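Local coordinates for protein AggB (Escherichia coli, PDB 4PHX), which forms the minor subunit of aggregative adherence fimbriae type I and, like the related AfaD invasins, probably serves in adhesion to host cells, at residues G24-R29 and A91-M96. Residues are numbered along the deposited sequence; the frame is centred on the assembly and turned at random.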
loop_
_atom_site.group_PDB
_atom_site.type_symbol
_atom_site.label_atom_id
_atom_site.label_comp_id
_atom_site.label_asym_id
_atom_site.label_seq_id
_atom_site.Cartn_x
_atom_site.Cartn_y
_atom_site.Cartn_z
ATOM N N GLY B 24 -17.249 11.254 -18.943
ATOM C CA GLY B 24 -18.396 11.370 -19.801
ATOM C C GLY B 24 -19.683 11.659 -19.066
ATOM O O GLY B 24 -19.787 11.439 -17.849
ATOM N N ARG B 25 -20.669 12.158 -19.824
ATOM C CA ARG B 25 -22.024 12.312 -19.324
ATOM C C ARG B 25 -22.969 11.498 -20.196
ATOM O O ARG B 25 -22.765 11.421 -21.401
ATOM C CB ARG B 25 -22.439 13.786 -19.331
ATOM C CG ARG B 25 -23.896 13.995 -18.941
ATOM C CD ARG B 25 -24.319 15.448 -19.070
ATOM N NE ARG B 25 -24.013 15.939 -20.404
ATOM C CZ ARG B 25 -23.718 17.197 -20.680
ATOM N NH1 ARG B 25 -23.693 18.108 -19.701
ATOM N NH2 ARG B 25 -23.431 17.531 -21.930
ATOM N N ILE B 26 -23.988 10.883 -19.593
ATOM C CA ILE B 26 -25.093 10.297 -20.348
ATOM C C ILE B 26 -26.413 10.946 -19.891
ATOM O O ILE B 26 -26.837 10.795 -18.744
ATOM C CB ILE B 26 -25.120 8.738 -20.244
ATOM C CG1 ILE B 26 -26.443 8.175 -20.754
ATOM C CG2 ILE B 26 -24.839 8.263 -18.817
ATOM C CD1 ILE B 26 -26.290 6.853 -21.489
ATOM N N ALA B 27 -27.021 11.718 -20.783
ATOM C CA ALA B 27 -28.260 12.424 -20.486
ATOM C C ALA B 27 -29.445 11.590 -20.936
ATOM O O ALA B 27 -29.397 10.942 -21.976
ATOM C CB ALA B 27 -28.282 13.765 -21.174
ATOM N N CYS B 28 -30.501 11.592 -20.137
ATOM C CA CYS B 28 -31.723 10.916 -20.509
ATOM C C CYS B 28 -32.917 11.850 -20.347
ATOM O O CYS B 28 -33.410 12.020 -19.242
ATOM C CB CYS B 28 -31.900 9.684 -19.638
ATOM S SG CYS B 28 -30.622 8.454 -19.942
ATOM N N ARG B 29 -33.366 12.461 -21.437
ATOM C CA ARG B 29 -34.543 13.331 -21.387
ATOM C C ARG B 29 -35.776 12.580 -20.875
ATOM O O ARG B 29 -36.212 12.776 -19.747
ATOM C CB ARG B 29 -34.840 13.933 -22.764
ATOM C CG ARG B 29 -33.791 14.921 -23.262
ATOM C CD ARG B 29 -33.381 15.952 -22.193
ATOM N NE ARG B 29 -32.482 16.966 -22.750
ATOM C CZ ARG B 29 -31.827 17.884 -22.042
ATOM N NH1 ARG B 29 -31.944 17.938 -20.719
ATOM N NH2 ARG B 29 -31.040 18.753 -22.665
ATOM N N ALA B 91 -26.106 11.287 -15.753
ATOM C CA ALA B 91 -25.172 10.511 -14.943
ATOM C C ALA B 91 -23.751 10.652 -15.440
ATOM O O ALA B 91 -23.491 10.710 -16.638
ATOM C CB ALA B 91 -25.577 9.075 -14.908
ATOM N N ILE B 92 -22.820 10.736 -14.500
ATOM C CA ILE B 92 -21.425 10.926 -14.838
ATOM C C ILE B 92 -20.643 9.619 -14.667
ATOM O O ILE B 92 -20.874 8.860 -13.720
ATOM C CB ILE B 92 -20.830 12.056 -14.009
ATOM C CG1 ILE B 92 -21.556 13.360 -14.350
ATOM C CG2 ILE B 92 -19.324 12.193 -14.225
ATOM C CD1 ILE B 92 -21.288 13.866 -15.749
ATOM N N PHE B 93 -19.750 9.348 -15.622
ATOM C CA PHE B 93 -18.880 8.159 -15.589
ATOM C C PHE B 93 -17.476 8.491 -16.079
ATOM O O PHE B 93 -17.248 9.518 -16.713
ATOM C CB PHE B 93 -19.449 7.042 -16.468
ATOM C CG PHE B 93 -19.582 7.425 -17.916
ATOM C CD1 PHE B 93 -18.551 7.188 -18.805
ATOM C CD2 PHE B 93 -20.749 8.034 -18.383
ATOM C CE1 PHE B 93 -18.655 7.545 -20.135
ATOM C CE2 PHE B 93 -20.865 8.399 -19.708
ATOM C CZ PHE B 93 -19.803 8.155 -20.600
ATOM N N ASP B 94 -16.528 7.618 -15.818
ATOM C CA ASP B 94 -15.188 7.859 -16.330
ATOM C C ASP B 94 -14.686 6.676 -17.115
ATOM O O ASP B 94 -15.174 5.552 -16.950
ATOM C CB ASP B 94 -14.212 8.109 -15.193
ATOM C CG ASP B 94 -14.540 9.360 -14.409
ATOM O OD1 ASP B 94 -14.190 10.472 -14.874
ATOM O OD2 ASP B 94 -15.107 9.214 -13.309
ATOM N N ILE B 95 -13.703 6.943 -17.959
ATOM C CA ILE B 95 -12.885 5.893 -18.538
ATOM C C ILE B 95 -11.547 5.921 -17.819
ATOM O O ILE B 95 -10.849 6.940 -17.790
ATOM C CB ILE B 95 -12.727 6.052 -20.055
ATOM C CG1 ILE B 95 -14.086 5.813 -20.729
ATOM C CG2 ILE B 95 -11.686 5.063 -20.601
ATOM C CD1 ILE B 95 -14.142 6.206 -22.208
ATOM N N MET B 96 -11.205 4.796 -17.209
ATOM C CA MET B 96 -10.065 4.769 -16.310
ATOM C C MET B 96 -9.003 3.756 -16.716
ATOM O O MET B 96 -9.309 2.707 -17.288
ATOM C CB MET B 96 -10.517 4.500 -14.868
ATOM C CG MET B 96 -11.368 5.588 -14.255
ATOM S SD MET B 96 -12.188 5.061 -12.738
ATOM C CE MET B 96 -13.134 3.666 -13.268
#
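Gly-24 and Ile-26 face Phe-93 and Ala-91 as antiparallel hydrogen-bonded pairs, each closed by two bonds, which flank the non-hydrogen-bonded pair Arg-25 and Ile-92, where the CA atoms come to 4.7 Å. Three of the four bonds are nearly straight; the one from Ala-91 N to Ile-26 O is bent to 136° at the hydrogen, and backbone bonding continues beyond it between Cys-28 and Lys-89. The Phe-93 ring folds back over its own cross-strand partner: CG stands between the backbone N and the carbonyl carbon (chi1 61°), which lays one ring face on Gly-24. There the glycine CA makes a CH-pi contact 3.9 Å from the ring centroid, displaced toward the rim. With no side chain at Gly-24, the ring lies directly against the backbone, Phe-93 CE2 3.5 Å from Gly-24 C. Ile-26 N approaches the ring edge, while Ile-26 CG2 reaches Phe-93 CE2 and Ala-91 CB, each at 4.1 Å. These strands, 20-27 and 90-97, are neighbours inside one sheet of the Ig-like beta sandwich, and the face bearing Ile-26, Ala-91 and Phe-93 is turned to the core, against Phe-35 and Ile-37 of strand 34-39 and against Trp-71. On the other face Ile-92 CD1 touches Arg-25 CB at 3.8 Å and lies 3.5 Å from Gly-24 O. Arg-25 CG, anti to the backbone N (chi1 175°), passes Ala-91 O at 4.0 Å as the side chain crosses Ile-92, and a bend at chi3 precedes the guanidinium. Its NH2 bonds Thr-4 OG1 of strand 2-7, while NH1 bonds Thr-23 OG1 of a second AggB subunit. Ile-92 of that subunit packs on Ile-92 here, and Arg-25 of the same neighbouring subunit pairs its charge with Asp-94.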